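Local coordinates for protein PT26-6P (Thermococcus sp., PDB 2WB7) that is of unknown function but is encoded by an extrachromosomal mobile element of Euryarchaea and combines two immunoglobulin-like domains with a helical domain, at residues A[130-138]-A[154-163]; A[141-152]-A[304-312]. All coordinates share one frame; numbering follows the deposited sequence.

Interaction 1: A[130-138]-A[154-163]; sequences APDPLVYQI and KIWNTSTTHF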
loop_
_atom_site.group_PDB
_atom_site.type_symbol
_atom_site.label_atom_id
_atom_site.label_comp_id
_atom_site.label_asym_id
_atom_site.label_seq_id
_atom_site.Cartn_x
_atom_site.Cartn_y
_atom_site.Cartn_z
ATOM N N ALA A 130 6.305 10.703 -12.821
ATOM C CA ALA A 130 5.200 11.542 -13.269
ATOM C C ALA A 130 4.975 12.760 -12.363
ATOM O O ALA A 130 5.620 12.894 -11.315
ATOM C CB ALA A 130 3.936 10.715 -13.355
ATOM N N PRO A 131 4.056 13.665 -12.762
ATOM C CA PRO A 131 3.674 14.777 -11.887
ATOM C C PRO A 131 3.106 14.282 -10.540
ATOM O O PRO A 131 2.365 13.288 -10.497
ATOM C CB PRO A 131 2.589 15.506 -12.700
ATOM C CG PRO A 131 2.877 15.165 -14.110
ATOM C CD PRO A 131 3.372 13.741 -14.066
ATOM N N ASP A 132 3.452 14.981 -9.461
ATOM C CA ASP A 132 3.106 14.550 -8.116
ATOM C C ASP A 132 2.606 15.717 -7.266
ATOM O O ASP A 132 3.401 16.417 -6.642
ATOM C CB ASP A 132 4.344 13.936 -7.464
ATOM C CG ASP A 132 4.027 13.146 -6.212
ATOM O OD1 ASP A 132 2.927 13.303 -5.647
ATOM O OD2 ASP A 132 4.889 12.359 -5.798
ATOM N N PRO A 133 1.282 15.901 -7.212
ATOM C CA PRO A 133 0.619 16.989 -6.508
ATOM C C PRO A 133 0.763 16.948 -4.981
ATOM O O PRO A 133 0.894 18.007 -4.354
ATOM C CB PRO A 133 -0.851 16.812 -6.885
ATOM C CG PRO A 133 -0.897 15.768 -7.940
ATOM C CD PRO A 133 0.325 14.947 -7.785
ATOM N N LEU A 134 0.760 15.753 -4.390
ATOM C CA LEU A 134 0.785 15.607 -2.932
ATOM C C LEU A 134 2.174 15.674 -2.250
ATOM O O LEU A 134 2.266 15.923 -1.039
ATOM C CB LEU A 134 0.073 14.310 -2.538
ATOM C CG LEU A 134 -1.425 14.345 -2.796
ATOM C CD1 LEU A 134 -2.135 13.184 -2.107
ATOM C CD2 LEU A 134 -1.981 15.685 -2.319
ATOM N N VAL A 135 3.241 15.460 -3.016
ATOM C CA VAL A 135 4.563 15.210 -2.425
ATOM C C VAL A 135 4.996 16.208 -1.343
ATOM O O VAL A 135 5.551 15.804 -0.319
ATOM C CB VAL A 135 5.684 15.082 -3.510
ATOM C CG1 VAL A 135 5.788 16.352 -4.310
ATOM C CG2 VAL A 135 7.028 14.768 -2.874
ATOM N N TYR A 136 4.758 17.499 -1.557
ATOM C CA TYR A 136 5.236 18.502 -0.597
ATOM C C TYR A 136 4.324 18.636 0.610
ATOM O O TYR A 136 4.775 18.939 1.716
ATOM C CB TYR A 136 5.417 19.863 -1.259
ATOM C CG TYR A 136 6.427 19.852 -2.375
ATOM C CD1 TYR A 136 7.666 19.232 -2.215
ATOM C CD2 TYR A 136 6.151 20.466 -3.589
ATOM C CE1 TYR A 136 8.604 19.216 -3.246
ATOM C CE2 TYR A 136 7.080 20.461 -4.621
ATOM C CZ TYR A 136 8.304 19.832 -4.444
ATOM O OH TYR A 136 9.228 19.812 -5.474
ATOM N N GLN A 137 3.038 18.407 0.398
ATOM C CA GLN A 137 2.098 18.405 1.502
ATOM C C GLN A 137 2.390 17.249 2.436
ATOM O O GLN A 137 2.223 17.362 3.648
ATOM C CB GLN A 137 0.690 18.274 0.972
ATOM C CG GLN A 137 0.446 19.162 -0.202
ATOM C CD GLN A 137 -1.016 19.333 -0.457
ATOM O OE1 GLN A 137 -1.740 19.826 0.405
ATOM N NE2 GLN A 137 -1.472 18.922 -1.640
ATOM N N ILE A 138 2.802 16.124 1.862
ATOM C CA ILE A 138 3.149 14.967 2.661
ATOM C C ILE A 138 4.434 15.261 3.402
ATOM O O ILE A 138 4.560 14.969 4.595
ATOM C CB ILE A 138 3.326 13.727 1.803
ATOM C CG1 ILE A 138 2.034 13.438 1.050
ATOM C CG2 ILE A 138 3.663 12.545 2.663
ATOM C CD1 ILE A 138 0.929 12.976 1.938
ATOM N N LYS A 154 -7.477 13.769 1.010
ATOM C CA LYS A 154 -6.796 14.093 -0.223
ATOM C C LYS A 154 -5.830 12.986 -0.591
ATOM O O LYS A 154 -5.679 12.632 -1.761
ATOM C CB LYS A 154 -6.056 15.411 -0.065
ATOM C CG LYS A 154 -5.706 16.041 -1.368
ATOM C CD LYS A 154 -5.035 17.379 -1.155
ATOM C CE LYS A 154 -4.675 18.007 -2.496
ATOM N NZ LYS A 154 -3.896 19.257 -2.265
ATOM N N ILE A 155 -5.180 12.422 0.417
ATOM C CA ILE A 155 -4.227 11.338 0.178
ATOM C C ILE A 155 -4.855 10.204 -0.621
ATOM O O ILE A 155 -4.268 9.722 -1.583
ATOM C CB ILE A 155 -3.659 10.793 1.490
ATOM C CG1 ILE A 155 -2.763 11.854 2.134
ATOM C CG2 ILE A 155 -2.899 9.524 1.233
ATOM C CD1 ILE A 155 -2.405 11.583 3.551
ATOM N N TRP A 156 -6.055 9.787 -0.227
ATOM C CA TRP A 156 -6.690 8.622 -0.836
ATOM C C TRP A 156 -7.496 8.958 -2.075
ATOM O O TRP A 156 -7.973 8.050 -2.752
ATOM C CB TRP A 156 -7.578 7.900 0.182
ATOM C CG TRP A 156 -6.895 7.762 1.482
ATOM C CD1 TRP A 156 -7.223 8.370 2.661
ATOM C CD2 TRP A 156 -5.712 7.001 1.737
ATOM N NE1 TRP A 156 -6.319 8.023 3.637
ATOM C CE2 TRP A 156 -5.383 7.181 3.094
ATOM C CE3 TRP A 156 -4.900 6.182 0.948
ATOM C CZ2 TRP A 156 -4.283 6.572 3.675
ATOM C CZ3 TRP A 156 -3.806 5.586 1.526
ATOM C CH2 TRP A 156 -3.505 5.784 2.876
ATOM N N ASN A 157 -7.656 10.243 -2.376
ATOM C CA ASN A 157 -8.519 10.630 -3.492
ATOM C C ASN A 157 -7.796 11.267 -4.685
ATOM O O ASN A 157 -8.373 11.430 -5.751
ATOM C CB ASN A 157 -9.668 11.506 -3.007
ATOM C CG ASN A 157 -10.531 10.795 -1.973
ATOM O OD1 ASN A 157 -10.830 11.348 -0.902
ATOM N ND2 ASN A 157 -10.905 9.543 -2.265
ATOM N N THR A 158 -6.531 11.615 -4.502
ATOM C CA THR A 158 -5.774 12.199 -5.580
ATOM C C THR A 158 -5.391 11.123 -6.579
ATOM O O THR A 158 -5.014 10.017 -6.206
ATOM C CB THR A 158 -4.525 12.871 -5.067
ATOM O OG1 THR A 158 -4.891 13.877 -4.116
ATOM C CG2 THR A 158 -3.797 13.504 -6.209
ATOM N N SER A 159 -5.494 11.451 -7.861
ATOM C CA SER A 159 -5.186 10.496 -8.917
ATOM C C SER A 159 -3.839 10.773 -9.535
ATOM O O SER A 159 -3.295 11.871 -9.419
ATOM C CB SER A 159 -6.234 10.553 -10.022
ATOM O OG SER A 159 -7.484 10.133 -9.529
ATOM N N THR A 160 -3.322 9.762 -10.219
ATOM C CA THR A 160 -2.084 9.885 -10.968
ATOM C C THR A 160 -2.301 10.737 -12.224
ATOM O O THR A 160 -3.333 10.634 -12.883
ATOM C CB THR A 160 -1.517 8.499 -11.325
ATOM O OG1 THR A 160 -2.538 7.697 -11.936
ATOM C CG2 THR A 160 -1.028 7.800 -10.066
ATOM N N THR A 161 -1.324 11.591 -12.521
ATOM C CA THR A 161 -1.394 12.521 -13.646
ATOM C C THR A 161 -0.984 11.868 -14.965
ATOM O O THR A 161 -0.164 10.947 -14.978
ATOM C CB THR A 161 -0.455 13.711 -13.424
ATOM O OG1 THR A 161 -0.672 14.285 -12.116
ATOM C CG2 THR A 161 -0.665 14.754 -14.519
ATOM N N HIS A 162 -1.556 12.347 -16.070
ATOM C CA HIS A 162 -1.168 11.906 -17.419
ATOM C C HIS A 162 0.154 12.550 -17.834
ATOM O O HIS A 162 0.357 13.736 -17.598
ATOM C CB HIS A 162 -2.246 12.286 -18.442
ATOM C CG HIS A 162 -3.381 11.315 -18.520
ATOM N ND1 HIS A 162 -4.535 11.570 -19.230
ATOM C CD2 HIS A 162 -3.542 10.088 -17.968
ATOM C CE1 HIS A 162 -5.350 10.534 -19.128
ATOM N NE2 HIS A 162 -4.769 9.618 -18.372
ATOM N N PHE A 163 1.040 11.781 -18.459
ATOM C CA PHE A 163 2.354 12.289 -18.866
ATOM C C PHE A 163 2.928 11.434 -20.002
ATOM O O PHE A 163 2.400 10.361 -20.304
ATOM C CB PHE A 163 3.329 12.243 -17.686
ATOM C CG PHE A 163 3.769 10.849 -17.338
ATOM C CD1 PHE A 163 4.986 10.351 -17.795
ATOM C CD2 PHE A 163 2.950 10.019 -16.581
ATOM C CE1 PHE A 163 5.383 9.053 -17.492
ATOM C CE2 PHE A 163 3.340 8.724 -16.281
ATOM C CZ PHE A 163 4.560 8.243 -16.736
#

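Interaction 2: A[141-152]-A[304-312]; sequences AIVTGQISRELY and DEYRFVTLR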
loop_
_atom_site.group_PDB
_atom_site.type_symbol
_atom_site.label_atom_id
_atom_site.label_comp_id
_atom_site.label_asym_id
_atom_site.label_seq_id
_atom_site.Cartn_x
_atom_site.Cartn_y
_atom_site.Cartn_z
ATOM N N ALA A 141 3.502 17.524 6.287
ATOM C CA ALA A 141 2.812 16.672 7.205
ATOM C C ALA A 141 3.831 15.900 8.029
ATOM O O ALA A 141 3.734 15.859 9.254
ATOM C CB ALA A 141 1.918 15.727 6.433
ATOM N N ILE A 142 4.818 15.299 7.372
ATOM C CA ILE A 142 5.793 14.502 8.105
ATOM C C ILE A 142 6.592 15.367 9.086
ATOM O O ILE A 142 6.877 14.970 10.211
ATOM C CB ILE A 142 6.739 13.743 7.157
ATOM C CG1 ILE A 142 6.021 12.555 6.535
ATOM C CG2 ILE A 142 7.979 13.243 7.903
ATOM C CD1 ILE A 142 6.697 12.047 5.276
ATOM N N VAL A 143 6.953 16.563 8.655
ATOM C CA VAL A 143 7.799 17.411 9.472
ATOM C C VAL A 143 7.038 18.016 10.646
ATOM O O VAL A 143 7.462 17.907 11.799
ATOM C CB VAL A 143 8.394 18.565 8.649
ATOM C CG1 VAL A 143 9.051 19.569 9.570
ATOM C CG2 VAL A 143 9.384 18.035 7.606
ATOM N N THR A 144 5.916 18.666 10.349
ATOM C CA THR A 144 5.156 19.366 11.369
ATOM C C THR A 144 4.205 18.436 12.123
ATOM O O THR A 144 3.870 18.694 13.277
ATOM C CB THR A 144 4.331 20.502 10.755
ATOM O OG1 THR A 144 3.194 19.941 10.094
ATOM C CG2 THR A 144 5.146 21.263 9.754
ATOM N N GLY A 145 3.755 17.357 11.493
ATOM C CA GLY A 145 2.828 16.471 12.184
ATOM C C GLY A 145 1.390 16.958 12.071
ATOM O O GLY A 145 0.455 16.255 12.447
ATOM N N GLN A 146 1.200 18.161 11.541
ATOM C CA GLN A 146 -0.146 18.680 11.328
ATOM C C GLN A 146 -0.840 17.963 10.174
ATOM O O GLN A 146 -0.491 18.177 9.005
ATOM C CB GLN A 146 -0.077 20.163 11.020
ATOM C CG GLN A 146 0.811 20.912 11.955
ATOM C CD GLN A 146 1.149 22.309 11.440
ATOM O OE1 GLN A 146 0.585 22.770 10.436
ATOM N NE2 GLN A 146 2.085 22.986 12.116
ATOM N N ILE A 147 -1.820 17.122 10.501
ATOM C CA ILE A 147 -2.559 16.360 9.498
ATOM C C ILE A 147 -4.044 16.542 9.701
ATOM O O ILE A 147 -4.594 16.061 10.678
ATOM C CB ILE A 147 -2.276 14.857 9.593
ATOM C CG1 ILE A 147 -0.765 14.597 9.612
ATOM C CG2 ILE A 147 -2.963 14.111 8.458
ATOM C CD1 ILE A 147 -0.413 13.212 10.058
ATOM N N SER A 148 -4.695 17.230 8.772
ATOM C CA SER A 148 -6.109 17.519 8.860
ATOM C C SER A 148 -6.891 16.442 8.153
ATOM O O SER A 148 -6.328 15.630 7.423
ATOM C CB SER A 148 -6.398 18.851 8.176
ATOM O OG SER A 148 -6.067 18.799 6.794
ATOM N N ARG A 149 -8.197 16.435 8.373
ATOM C CA ARG A 149 -9.059 15.539 7.647
ATOM C C ARG A 149 -8.987 15.884 6.155
ATOM O O ARG A 149 -9.235 15.037 5.291
ATOM C CB ARG A 149 -10.486 15.691 8.165
ATOM C CG ARG A 149 -11.465 14.724 7.547
ATOM C CD ARG A 149 -11.147 13.295 7.967
ATOM N NE ARG A 149 -11.917 12.316 7.216
ATOM C CZ ARG A 149 -13.061 11.797 7.646
ATOM N NH1 ARG A 149 -13.554 12.173 8.820
ATOM N NH2 ARG A 149 -13.718 10.909 6.909
ATOM N N GLU A 150 -8.670 17.142 5.859
ATOM C CA GLU A 150 -8.614 17.618 4.478
ATOM C C GLU A 150 -7.504 16.909 3.722
ATOM O O GLU A 150 -7.746 16.246 2.714
ATOM C CB GLU A 150 -8.362 19.129 4.437
ATOM C CG GLU A 150 -9.567 20.006 4.844
ATOM C CD GLU A 150 -10.115 19.698 6.260
ATOM O OE1 GLU A 150 -11.289 19.237 6.359
ATOM O OE2 GLU A 150 -9.379 19.918 7.263
ATOM N N LEU A 151 -6.277 17.078 4.206
ATOM C CA LEU A 151 -5.114 16.400 3.651
ATOM C C LEU A 151 -5.367 14.901 3.612
ATOM O O LEU A 151 -5.063 14.212 2.634
ATOM C CB LEU A 151 -3.888 16.681 4.523
ATOM C CG LEU A 151 -2.642 15.880 4.150
ATOM C CD1 LEU A 151 -2.269 16.212 2.722
ATOM C CD2 LEU A 151 -1.488 16.179 5.084
ATOM N N TYR A 152 -5.932 14.408 4.700
ATOM C CA TYR A 152 -6.087 12.987 4.901
ATOM C C TYR A 152 -6.924 12.377 3.794
ATOM O O TYR A 152 -6.546 11.362 3.218
ATOM C CB TYR A 152 -6.738 12.724 6.250
ATOM C CG TYR A 152 -7.095 11.286 6.418
ATOM C CD1 TYR A 152 -6.206 10.400 7.023
ATOM C CD2 TYR A 152 -8.307 10.791 5.934
ATOM C CE1 TYR A 152 -6.524 9.062 7.158
ATOM C CE2 TYR A 152 -8.632 9.456 6.061
ATOM C CZ TYR A 152 -7.738 8.603 6.669
ATOM O OH TYR A 152 -8.069 7.282 6.787
ATOM N N ASP A 304 15.749 8.644 3.692
ATOM C CA ASP A 304 15.419 9.552 4.826
ATOM C C ASP A 304 14.248 9.521 5.887
ATOM O O ASP A 304 14.393 8.917 6.956
ATOM C CB ASP A 304 15.715 10.980 4.485
ATOM C CG ASP A 304 16.353 11.658 5.629
ATOM O OD1 ASP A 304 17.053 10.901 6.348
ATOM O OD2 ASP A 304 16.147 12.882 5.824
ATOM N N GLU A 305 13.149 10.253 5.665
ATOM C CA GLU A 305 12.346 10.781 6.823
ATOM C C GLU A 305 10.890 10.322 6.995
ATOM O O GLU A 305 10.133 10.297 6.033
ATOM C CB GLU A 305 12.371 12.301 6.800
ATOM C CG GLU A 305 11.814 12.963 8.020
ATOM C CD GLU A 305 11.989 14.499 7.955
ATOM O OE1 GLU A 305 12.119 15.037 6.826
ATOM O OE2 GLU A 305 11.987 15.175 9.017
ATOM N N TYR A 306 10.498 10.003 8.234
ATOM C CA TYR A 306 9.217 9.334 8.514
ATOM C C TYR A 306 8.444 9.950 9.670
ATOM O O TYR A 306 9.014 10.573 10.570
ATOM C CB TYR A 306 9.441 7.855 8.858
ATOM C CG TYR A 306 10.188 7.657 10.157
ATOM C CD1 TYR A 306 9.508 7.603 11.370
ATOM C CD2 TYR A 306 11.594 7.541 10.180
ATOM C CE1 TYR A 306 10.181 7.455 12.565
ATOM C CE2 TYR A 306 12.292 7.383 11.383
ATOM C CZ TYR A 306 11.563 7.345 12.571
ATOM O OH TYR A 306 12.197 7.189 13.773
ATOM N N ARG A 307 7.132 9.736 9.648
ATOM C CA ARG A 307 6.276 9.996 10.804
ATOM C C ARG A 307 5.181 8.935 10.916
ATOM O O ARG A 307 4.411 8.727 9.996
ATOM C CB ARG A 307 5.642 11.381 10.696
ATOM C CG ARG A 307 4.941 11.827 11.943
ATOM C CD ARG A 307 4.668 13.314 11.918
ATOM N NE ARG A 307 4.748 13.822 13.276
ATOM C CZ ARG A 307 5.654 14.693 13.707
ATOM N NH1 ARG A 307 6.548 15.200 12.870
ATOM N NH2 ARG A 307 5.642 15.076 14.981
ATOM N N PHE A 308 5.111 8.261 12.050
ATOM C CA PHE A 308 4.011 7.332 12.310
ATOM C C PHE A 308 3.151 7.966 13.371
ATOM O O PHE A 308 3.685 8.480 14.361
ATOM C CB PHE A 308 4.546 5.973 12.788
ATOM C CG PHE A 308 5.400 5.282 11.761
ATOM C CD1 PHE A 308 4.812 4.599 10.694
ATOM C CD2 PHE A 308 6.778 5.381 11.808
ATOM C CE1 PHE A 308 5.583 4.007 9.721
ATOM C CE2 PHE A 308 7.554 4.782 10.831
ATOM C CZ PHE A 308 6.950 4.090 9.788
ATOM N N VAL A 309 1.835 7.966 13.161
ATOM C CA VAL A 309 0.914 8.629 14.081
ATOM C C VAL A 309 -0.341 7.814 14.343
ATOM O O VAL A 309 -0.627 6.853 13.638
ATOM C CB VAL A 309 0.460 10.035 13.556
ATOM C CG1 VAL A 309 1.676 10.885 13.173
ATOM C CG2 VAL A 309 -0.515 9.888 12.395
ATOM N N THR A 310 -1.075 8.186 15.384
ATOM C CA THR A 310 -2.480 7.820 15.478
ATOM C C THR A 310 -3.187 9.149 15.382
ATOM O O THR A 310 -2.646 10.181 15.826
ATOM C CB THR A 310 -2.861 7.141 16.811
ATOM O OG1 THR A 310 -2.454 7.951 17.921
ATOM C CG2 THR A 310 -2.221 5.798 16.918
ATOM N N LEU A 311 -4.370 9.137 14.786
ATOM C CA LEU A 311 -5.151 10.336 14.653
ATOM C C LEU A 311 -6.486 10.140 15.366
ATOM O O LEU A 311 -7.253 9.207 15.050
ATOM C CB LEU A 311 -5.370 10.648 13.182
ATOM C CG LEU A 311 -4.106 10.907 12.360
ATOM C CD1 LEU A 311 -4.440 11.115 10.893
ATOM C CD2 LEU A 311 -3.372 12.112 12.895
ATOM N N ARG A 312 -6.766 10.999 16.343
ATOM C CA ARG A 312 -8.067 10.942 16.994
ATOM C C ARG A 312 -9.068 11.508 16.025
ATOM O O ARG A 312 -8.841 12.565 15.445
ATOM C CB ARG A 312 -8.089 11.752 18.284
ATOM C CG ARG A 312 -9.446 11.783 18.957
ATOM C CD ARG A 312 -9.340 12.284 20.403
ATOM N NE ARG A 312 -8.368 13.367 20.503
ATOM C CZ ARG A 312 -7.129 13.218 20.967
ATOM N NH1 ARG A 312 -6.705 12.037 21.390
ATOM N NH2 ARG A 312 -6.306 14.257 21.012
#

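Interaction 1: A[130-138]-A[154-163]
L134 and T158 meet tip to tip, a methyl against a hydroxyl; the rest of what joins 130-138 to 154-163 is mostly carbon packing. CD1 of L134 lies 3.5 Å from OG1 of T158, while its other branch, CD2, rests on the extended aliphatic chain of K154, 3.6 Å from CE. I138 adds its CD1 against CG1 of I155 at 3.9 Å. Further along, the ring of P131 crosses T161 at a slant, its CB 3.5 Å from OG1 of T161. P133 slides past the methyl of T158.

One aromatic contact ends the row: CB of A130 sits over a face of F163, 3.9 Å from the ring centroid and 30° off the ring normal, a CH-pi contact. CG of F163 stands between its backbone N and carbonyl carbon (chi1 72°), which turns the ring under this methyl.

The hydroxyl of T158 turns back to its own segment: OG1 donates to O of K154 at 2.8 Å from above the carbonyl plane; the backbone N atoms of N157 and T158 bond to the same oxygen. W374 of strand 370-379 covers L134 and I138. T158 thus spends its hydroxyl on the end of the helix it follows, and the two strand-helix connections adhere chiefly through carbon.

Interaction 2: A[141-152]-A[304-312]
E305 meets helix 135-144 with its aliphatic part: its CG lies 3.8 Å from CG2 of I142, the two side chains sliding past each other in opposite directions. The extended chain, with CG anti to the backbone N (chi1 -170°), carries the carboxylate on to the methyl CG2 of V143. Y306 gives only backbone here, its carbonyl carbon lying near CG2 of I142.

R307 makes the polar contact. Its NH1 donates to O of I142 at 2.7 Å, with an N-H...O angle of 159°; the oxygen lies nearly in the guanidinium plane, whereas the donor is tilted 29° from the carbonyl plane. O of V143 is also near NH1, at 3.1 Å. G145, with positive phi, is the first residue past the helix, and its CA lies over one face of the guanidinium, 3.4 Å from NE of R307.

V309 turns a methyl to I147, CG2 to CD1 at 4.1 Å, the two side chains meeting tip to tip. L311 crosses I147 at about a right angle, with CD1 4.1 Å from CG2 of I147, and the same methyl approaches the Y152 ring at 4.3 Å from CD1. The hydroxyl of Y152 bonds to E378.

Strand 301-314 thus presents alternate residues to the helical hairpin: carbon packing on either side of one arginine, whose positive charge probably suits the carbonyl oxygens of the last turn of helix 135-144.

The centres of interactions 1 and 2 lie about 16 Å apart, and both draw on helices 135-144 and 149-157. Along the chain their segments alternate: 130-138, 141-152, 154-163, then 304-312 after a further 140 residues. Interaction 1 closes the base of the helical hairpin, where the chain leaves strand 120-129 and returns to strand 163-178; interaction 2 lays its turn and neighbouring helix ends on strand 301-314 of the eight-stranded antiparallel sheet. They touch where Q137 packs on L151. The hairpin, which belongs to the first immunoglobulin-like part of the chain, therefore packs on beta strands of the second and so bridges the two immunoglobulin-like parts.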